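Local coordinates for bifunctional cytochrome P450/NADPH--P450 reductase (PDB 7F3H), which catalyses oxygenation at a haem iron, hydroxylating its substrates with electrons probably passed from NADPH through its own fused reductase, at residues A56-P59 / N60-A63; T92-S95 / F96-N99; A394-P397 / F398-M402. All blocks are in the same frame, centred on the assembly; numbering follows the deposited sequence.

All three contacts are turns in a single P450 chain, but they differ in burial and chemistry. Contact 1 is mostly buried and caps helix 59-65 where it leaves the sheet, with an aspartate gripping backbone amides. Contact 2, partly buried, also leads into a helix, 98-107, but its glutamate turns back to the preceding loop instead of capping, water joins in and a phenylalanine lies on an aspartate. Contact 3 is nearer the surface by burial, yet it alone of the three lies directly against the haem. Contacts 1 and 3 approach to about 4 Å at their nearest atoms without touching, and L364 meets side chains of both; contact 2 stands about 16 Å from contact 1.

Contact 1 (A56-P59 / N60-A63)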
loop_
_atom_site.group_PDB
_atom_site.type_symbol
_atom_site.label_atom_id
_atom_site.label_comp_id
_atom_site.label_asym_id
_atom_site.label_seq_id
_atom_site.Cartn_x
_atom_site.Cartn_y
_atom_site.Cartn_z
ATOM N N ALA A 56 -9.753 -12.803 10.950
ATOM C CA ALA A 56 -9.136 -12.752 12.274
ATOM C C ALA A 56 -8.668 -11.353 12.632
ATOM O O ALA A 56 -8.007 -10.695 11.828
ATOM C CB ALA A 56 -7.947 -13.672 12.364
ATOM N N TYR A 57 -8.931 -10.951 13.885
ATOM C CA TYR A 57 -8.651 -9.604 14.377
ATOM C C TYR A 57 -8.315 -9.530 15.876
ATOM O O TYR A 57 -7.915 -8.465 16.357
ATOM C CB TYR A 57 -9.832 -8.687 13.997
ATOM C CG TYR A 57 -11.190 -9.254 14.357
ATOM C CD1 TYR A 57 -11.818 -10.166 13.497
ATOM C CD2 TYR A 57 -11.866 -8.862 15.512
ATOM C CE1 TYR A 57 -13.031 -10.716 13.807
ATOM C CE2 TYR A 57 -13.108 -9.402 15.817
ATOM C CZ TYR A 57 -13.675 -10.331 14.961
ATOM O OH TYR A 57 -14.904 -10.870 15.236
ATOM N N ASP A 58 -8.505 -10.625 16.626
ATOM C CA ASP A 58 -8.032 -10.685 18.020
ATOM C C ASP A 58 -6.506 -10.604 18.048
ATOM O O ASP A 58 -5.841 -11.401 17.358
ATOM C CB ASP A 58 -8.471 -11.982 18.703
ATOM C CG ASP A 58 -8.065 -12.039 20.179
ATOM O OD1 ASP A 58 -8.761 -11.410 20.985
ATOM O OD2 ASP A 58 -7.091 -12.721 20.549
ATOM N N PRO A 59 -5.915 -9.691 18.832
ATOM C CA PRO A 59 -4.444 -9.545 18.796
ATOM C C PRO A 59 -3.686 -10.822 19.148
ATOM O O PRO A 59 -2.690 -11.135 18.487
ATOM C CB PRO A 59 -4.171 -8.413 19.802
ATOM C CG PRO A 59 -5.479 -7.641 19.894
ATOM C CD PRO A 59 -6.559 -8.697 19.713
ATOM N N ASN A 60 -4.163 -11.632 20.093
ATOM C CA ASN A 60 -3.373 -12.824 20.408
ATOM C C ASN A 60 -3.502 -13.892 19.319
ATOM O O ASN A 60 -2.501 -14.557 18.959
ATOM C CB ASN A 60 -3.805 -13.383 21.750
ATOM C CG ASN A 60 -3.566 -12.424 22.883
ATOM O OD1 ASN A 60 -2.508 -11.780 22.977
ATOM N ND2 ASN A 60 -4.559 -12.311 23.761
ATOM N N LEU A 61 -4.726 -14.062 18.783
ATOM C CA LEU A 61 -4.941 -14.945 17.632
ATOM C C LEU A 61 -4.066 -14.515 16.480
ATOM O O LEU A 61 -3.391 -15.346 15.863
ATOM C CB LEU A 61 -6.419 -14.957 17.203
ATOM C CG LEU A 61 -7.447 -15.581 18.178
ATOM C CD1 LEU A 61 -8.877 -15.593 17.608
ATOM C CD2 LEU A 61 -7.014 -16.988 18.623
ATOM N N VAL A 62 -3.993 -13.209 16.232
ATOM C CA VAL A 62 -3.195 -12.749 15.113
ATOM C C VAL A 62 -1.726 -13.030 15.365
ATOM O O VAL A 62 -1.002 -13.424 14.443
ATOM C CB VAL A 62 -3.427 -11.255 14.838
ATOM C CG1 VAL A 62 -2.374 -10.762 13.869
ATOM C CG2 VAL A 62 -4.804 -11.038 14.249
ATOM N N ALA A 63 -1.265 -12.884 16.615
ATOM C CA ALA A 63 0.093 -13.318 16.948
ATOM C C ALA A 63 0.320 -14.760 16.512
ATOM O O ALA A 63 1.351 -15.096 15.911
ATOM C CB ALA A 63 0.354 -13.171 18.444
#
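D58 caps the amino end of helix 59-65, gripping N60 and L61 just as the chain leaves strand 51-56 and turns into the helix. This is a classic aspartate N-cap. Its CB lies 3.8 Å from both CG and CD1 of L61, and the two side chains cross at about a right angle. With CG anti to the backbone N (chi1 -177°), the carboxylate swings round to the backbone amides that open the helix. At the tip, OD2 takes the N-H of L61 at 3.2 Å through its anti lone pair, in a nearly straight bond of 166°. The same OD2 also draws N60 N, again at 3.2 Å, but that bond is weak. With an alanine here the carboxylate is gone, and the amides of N60 and L61 would probably lose their capping acceptor. The helix then closes on its own backbone: V62 N donates to D58 O at 2.8 Å, and A63 N donates to P59 O. Outside the turn, L61 rests on L43 of the neighbouring strand, V62 on L364, and N60 OD1 accepts from H391. V62 CG2 packs against the capping residue's carbonyl, 3.3 Å from D58 O.

Contact 2 (T92-S95 / F96-N99); sequences TSDS and FEPN
E97 reaches back along the chain to D94, where OE2 accepts the backbone N-H of D94 at 3.0 Å. The bond is nearly straight, 170° at the hydrogen, although the donor stands 38° out of the carboxylate plane. OE2 also forms a salt bridge with R83, which probably helps it tolerate D94 OD2 only 4.2 Å away. A water donates to E97 OE2 at 3.0 Å; its approach to D94 OD2 is implausibly short and so doubtful. In return, E97 N makes a weak bond to D94 O, closing a type I beta turn with S95 and F96 at its corners. A second water spans the outside of this turn, 2.7 Å from both S95 O and E97 O.

Beyond the polar groups, the F96 ring lies over D94. Its CG sits between the backbone N and the carbonyl carbon (chi1 53°), folding the ring back so that one face covers D94 CB, a CH-pi contact 3.7 Å from the centroid. The two side chains run side by side, ring and carboxylate planes not far from parallel.

The turn ends the loop between helices 80-86 and 98-107, the latter corresponding to helix C of P450s. E97 is the N-cap residue of this second helix, and through R83 its carboxylate ties back to the first, while D94 OD1 accepts from V75 N.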
loop_
_atom_site.group_PDB
_atom_site.type_symbol
_atom_site.label_atom_id
_atom_site.label_comp_id
_atom_site.label_asym_id
_atom_site.label_seq_id
_atom_site.Cartn_x
_atom_site.Cartn_y
_atom_site.Cartn_z
ATOM N N THR A 92 4.414 -11.675 -5.786
ATOM C CA THR A 92 3.537 -12.703 -6.324
ATOM C C THR A 92 4.225 -14.057 -6.453
ATOM O O THR A 92 3.717 -14.925 -7.156
ATOM C CB THR A 92 2.966 -12.244 -7.673
ATOM O OG1 THR A 92 4.036 -11.890 -8.551
ATOM C CG2 THR A 92 2.085 -11.007 -7.485
ATOM N N SER A 93 5.329 -14.274 -5.746
ATOM C CA SER A 93 6.036 -15.552 -5.777
ATOM C C SER A 93 5.971 -16.237 -4.423
ATOM O O SER A 93 5.868 -15.586 -3.378
ATOM C CB SER A 93 7.505 -15.370 -6.171
ATOM O OG SER A 93 8.081 -14.332 -5.411
ATOM N N ASP A 94 6.039 -17.565 -4.450
ATOM C CA ASP A 94 6.072 -18.341 -3.219
ATOM C C ASP A 94 7.486 -18.329 -2.647
ATOM O O ASP A 94 8.461 -18.116 -3.373
ATOM C CB ASP A 94 5.594 -19.777 -3.469
ATOM C CG ASP A 94 4.071 -19.910 -3.478
ATOM O OD1 ASP A 94 3.415 -19.535 -2.491
ATOM O OD2 ASP A 94 3.517 -20.386 -4.481
ATOM N N SER A 95 7.577 -18.468 -1.309
ATOM C CA SER A 95 8.872 -18.432 -0.622
ATOM C C SER A 95 9.829 -19.489 -1.153
ATOM O O SER A 95 11.049 -19.262 -1.192
ATOM C CB SER A 95 8.698 -18.617 0.887
ATOM O OG SER A 95 7.795 -17.676 1.440
ATOM N N PHE A 96 9.306 -20.651 -1.563
ATOM C CA PHE A 96 10.202 -21.721 -1.972
ATOM C C PHE A 96 10.741 -21.543 -3.394
ATOM O O PHE A 96 11.779 -22.123 -3.717
ATOM C CB PHE A 96 9.498 -23.076 -1.838
ATOM C CG PHE A 96 8.195 -23.137 -2.536
ATOM C CD1 PHE A 96 8.129 -23.181 -3.918
ATOM C CD2 PHE A 96 7.017 -23.100 -1.813
ATOM C CE1 PHE A 96 6.905 -23.224 -4.567
ATOM C CE2 PHE A 96 5.793 -23.142 -2.457
ATOM C CZ PHE A 96 5.736 -23.213 -3.829
ATOM N N GLU A 97 10.090 -20.744 -4.240
ATOM C CA GLU A 97 10.655 -20.452 -5.551
ATOM C C GLU A 97 12.010 -19.757 -5.396
ATOM O O GLU A 97 12.110 -18.761 -4.662
ATOM C CB GLU A 97 9.705 -19.572 -6.358
ATOM C CG GLU A 97 8.401 -20.207 -6.728
ATOM C CD GLU A 97 7.537 -19.277 -7.579
ATOM O OE1 GLU A 97 7.921 -18.947 -8.725
ATOM O OE2 GLU A 97 6.467 -18.861 -7.085
ATOM N N PRO A 98 13.056 -20.220 -6.093
ATOM C CA PRO A 98 14.402 -19.657 -5.875
ATOM C C PRO A 98 14.498 -18.159 -6.110
ATOM O O PRO A 98 15.250 -17.455 -5.402
ATOM C CB PRO A 98 15.256 -20.417 -6.905
ATOM C CG PRO A 98 14.546 -21.684 -7.156
ATOM C CD PRO A 98 13.071 -21.395 -6.982
ATOM N N ASN A 99 13.759 -17.639 -7.102
ATOM C CA ASN A 99 13.854 -16.216 -7.411
ATOM C C ASN A 99 13.303 -15.336 -6.285
ATOM O O ASN A 99 13.709 -14.171 -6.184
ATOM C CB ASN A 99 13.161 -15.905 -8.744
ATOM C CG ASN A 99 14.125 -15.914 -9.935
ATOM O OD1 ASN A 99 15.329 -15.673 -9.806
ATOM N ND2 ASN A 99 13.594 -16.235 -11.092
HETATM O O HOH W 1 4.399 -21.005 -6.669
HETATM O O HOH W 2 13.390 -18.648 -2.313
#

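Contact 3 (A394-P397 / F398-M402); sequences AYKP and FGNGM. With HEM (protoporphyrin IX containing Fe), chain E.
K396 and N400 meet at their polar ends, NZ donating to OD1 at 2.8 Å, though the place of that oxygen is somewhat uncertain. The lysine chain bends at chi2 (-55°) and chi3 (-146°), which carries it past G399 O, 3.9 Å from its CD, to the amide. N400 ND2 donates to T66 O, which is consistent with the amide being turned with OD1 toward K396. In the backbone, K396 O receives a weak bond from G399 N at 3.3 Å, closing a type I beta turn, and also accepts from Y335 OH.

These residues open the haem-binding loop of cytochromes P450, the signature in which a phenylalanine and a glycine precede the cysteine that ligates iron in this family; F398 is joined to that cysteine, C405, by backbone hydrogen bonding.

The apolar contacts centre on F398. Its CD2 lies 3.9 Å from P397 CG, the two side chains crossing at a slant, while ring atom CE1 comes obliquely to 3.6 Å from HEM C3C. L326 and L412 add further packing to this ring.

Against the haem itself the backbone comes close. P397 O is 3.3 Å from HEM CAC, and G399 N is 3.4 Å from HEM CMD. G399 has a positive phi of 71°, and any CB there would strike HEM CAD.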
loop_
_atom_site.group_PDB
_atom_site.type_symbol
_atom_site.label_atom_id
_atom_site.label_comp_id
_atom_site.label_asym_id
_atom_site.label_seq_id
_atom_site.Cartn_x
_atom_site.Cartn_y
_atom_site.Cartn_z
ATOM N N ALA A 394 -0.587 -6.208 16.980
ATOM C CA ALA A 394 -1.801 -5.454 16.678
ATOM C C ALA A 394 -1.589 -4.322 15.672
ATOM O O ALA A 394 -2.495 -3.498 15.483
ATOM C CB ALA A 394 -2.436 -4.907 17.979
ATOM N N TYR A 395 -0.404 -4.219 15.067
ATOM C CA TYR A 395 -0.103 -3.155 14.103
ATOM C C TYR A 395 0.686 -3.758 12.947
ATOM O O TYR A 395 1.905 -3.946 13.041
ATOM C CB TYR A 395 0.666 -2.033 14.775
ATOM C CG TYR A 395 0.853 -0.801 13.938
ATOM C CD1 TYR A 395 -0.246 -0.074 13.488
ATOM C CD2 TYR A 395 2.130 -0.334 13.621
ATOM C CE1 TYR A 395 -0.087 1.074 12.714
ATOM C CE2 TYR A 395 2.294 0.806 12.862
ATOM C CZ TYR A 395 1.177 1.502 12.413
ATOM O OH TYR A 395 1.293 2.643 11.676
ATOM N N LYS A 396 0.003 -4.028 11.842
ATOM C CA LYS A 396 0.596 -4.772 10.729
ATOM C C LYS A 396 0.307 -4.125 9.369
ATOM O O LYS A 396 -0.043 -4.817 8.412
ATOM C CB LYS A 396 0.054 -6.198 10.761
ATOM C CG LYS A 396 0.447 -7.036 11.982
ATOM C CD LYS A 396 1.947 -7.069 12.151
ATOM C CE LYS A 396 2.389 -8.391 12.689
ATOM N NZ LYS A 396 3.861 -8.460 12.599
ATOM N N PRO A 397 0.511 -2.804 9.221
ATOM C CA PRO A 397 0.180 -2.172 7.930
ATOM C C PRO A 397 1.163 -2.531 6.833
ATOM O O PRO A 397 0.842 -2.370 5.647
ATOM C CB PRO A 397 0.212 -0.675 8.242
ATOM C CG PRO A 397 1.165 -0.550 9.343
ATOM C CD PRO A 397 1.159 -1.851 10.142
ATOM N N PHE A 398 2.364 -2.975 7.184
ATOM C CA PHE A 398 3.380 -3.368 6.217
ATOM C C PHE A 398 3.596 -4.883 6.250
ATOM O O PHE A 398 4.720 -5.367 6.117
ATOM C CB PHE A 398 4.677 -2.585 6.446
ATOM C CG PHE A 398 4.537 -1.089 6.172
ATOM C CD1 PHE A 398 4.441 -0.605 4.863
ATOM C CD2 PHE A 398 4.443 -0.177 7.217
ATOM C CE1 PHE A 398 4.305 0.756 4.605
ATOM C CE2 PHE A 398 4.291 1.198 6.979
ATOM C CZ PHE A 398 4.232 1.666 5.665
ATOM N N GLY A 399 2.513 -5.651 6.478
ATOM C CA GLY A 399 2.604 -7.098 6.414
ATOM C C GLY A 399 3.368 -7.703 7.577
ATOM O O GLY A 399 3.540 -7.102 8.643
ATOM N N ASN A 400 3.850 -8.924 7.350
ATOM C CA ASN A 400 4.379 -9.744 8.426
ATOM C C ASN A 400 5.571 -10.585 7.969
ATOM O O ASN A 400 5.576 -11.121 6.851
ATOM C CB ASN A 400 3.306 -10.677 8.969
ATOM C CG ASN A 400 3.788 -11.456 10.162
ATOM O OD1 ASN A 400 4.027 -10.857 11.199
ATOM N ND2 ASN A 400 3.948 -12.782 10.027
ATOM N N GLY A 401 6.568 -10.703 8.852
ATOM C CA GLY A 401 7.639 -11.671 8.741
ATOM C C GLY A 401 8.480 -11.421 7.513
ATOM O O GLY A 401 8.649 -10.278 7.075
ATOM N N MET A 402 9.005 -12.517 6.948
ATOM C CA MET A 402 9.805 -12.451 5.725
ATOM C C MET A 402 9.016 -11.841 4.569
ATOM O O MET A 402 9.605 -11.227 3.672
ATOM C CB MET A 402 10.293 -13.852 5.325
ATOM C CG MET A 402 11.377 -14.461 6.203
ATOM S SD MET A 402 12.787 -13.377 6.459
ATOM C CE MET A 402 12.986 -13.538 8.231
HETATM C CHA HEM E . 4.518 -6.239 0.451
HETATM C CHB HEM E . 6.829 -3.057 -2.404
HETATM C CHC HEM E . 4.373 0.586 -0.295
HETATM C CHD HEM E . 1.866 -2.622 2.339
HETATM C C1A HEM E . 5.355 -5.694 -0.492
HETATM C C2A HEM E . 6.211 -6.444 -1.386
HETATM C C3A HEM E . 6.887 -5.580 -2.159
HETATM C C4A HEM E . 6.414 -4.244 -1.831
HETATM C CMA HEM E . 7.926 -5.942 -3.251
HETATM C CAA HEM E . 6.376 -7.971 -1.333
HETATM C CBA HEM E . 7.569 -8.270 -0.418
HETATM C CGA HEM E . 7.889 -9.763 -0.348
HETATM O O1A HEM E . 9.103 -10.081 -0.470
HETATM O O2A HEM E . 6.995 -10.661 -0.286
HETATM C C1B HEM E . 6.408 -1.788 -2.066
HETATM C C2B HEM E . 6.898 -0.533 -2.624
HETATM C C3B HEM E . 6.248 0.463 -1.996
HETATM C C4B HEM E . 5.284 -0.129 -1.087
HETATM C CMB HEM E . 8.026 -0.432 -3.670
HETATM C CAB HEM E . 6.290 1.992 -2.212
HETATM C CBB HEM E . 6.955 2.606 -3.194
HETATM C C1C HEM E . 3.463 0.045 0.599
HETATM C C2C HEM E . 2.551 0.777 1.488
HETATM C C3C HEM E . 1.875 -0.162 2.176
HETATM C C4C HEM E . 2.345 -1.460 1.797
HETATM C CMC HEM E . 2.395 2.325 1.553
HETATM C CAC HEM E . 0.804 -0.057 3.252
HETATM C CBC HEM E . 0.372 1.111 3.704
HETATM C C1D HEM E . 2.358 -3.880 2.056
HETATM C C2D HEM E . 1.853 -5.139 2.599
HETATM C C3D HEM E . 2.597 -6.111 2.073
HETATM C C4D HEM E . 3.578 -5.536 1.174
HETATM C CMD HEM E . 0.691 -5.330 3.609
HETATM C CAD HEM E . 2.406 -7.587 2.369
HETATM C CBD HEM E . 1.384 -8.021 1.353
HETATM C CGD HEM E . 0.958 -9.431 1.582
HETATM O O1D HEM E . 0.412 -9.984 0.597
HETATM O O2D HEM E . 1.157 -9.987 2.712
HETATM N NA HEM E . 5.485 -4.361 -0.816
HETATM N NB HEM E . 5.441 -1.506 -1.130
HETATM N NC HEM E . 3.290 -1.317 0.810
HETATM N ND HEM E . 3.407 -4.165 1.196
HETATM FE FE HEM E . 4.461 -2.862 0.132
#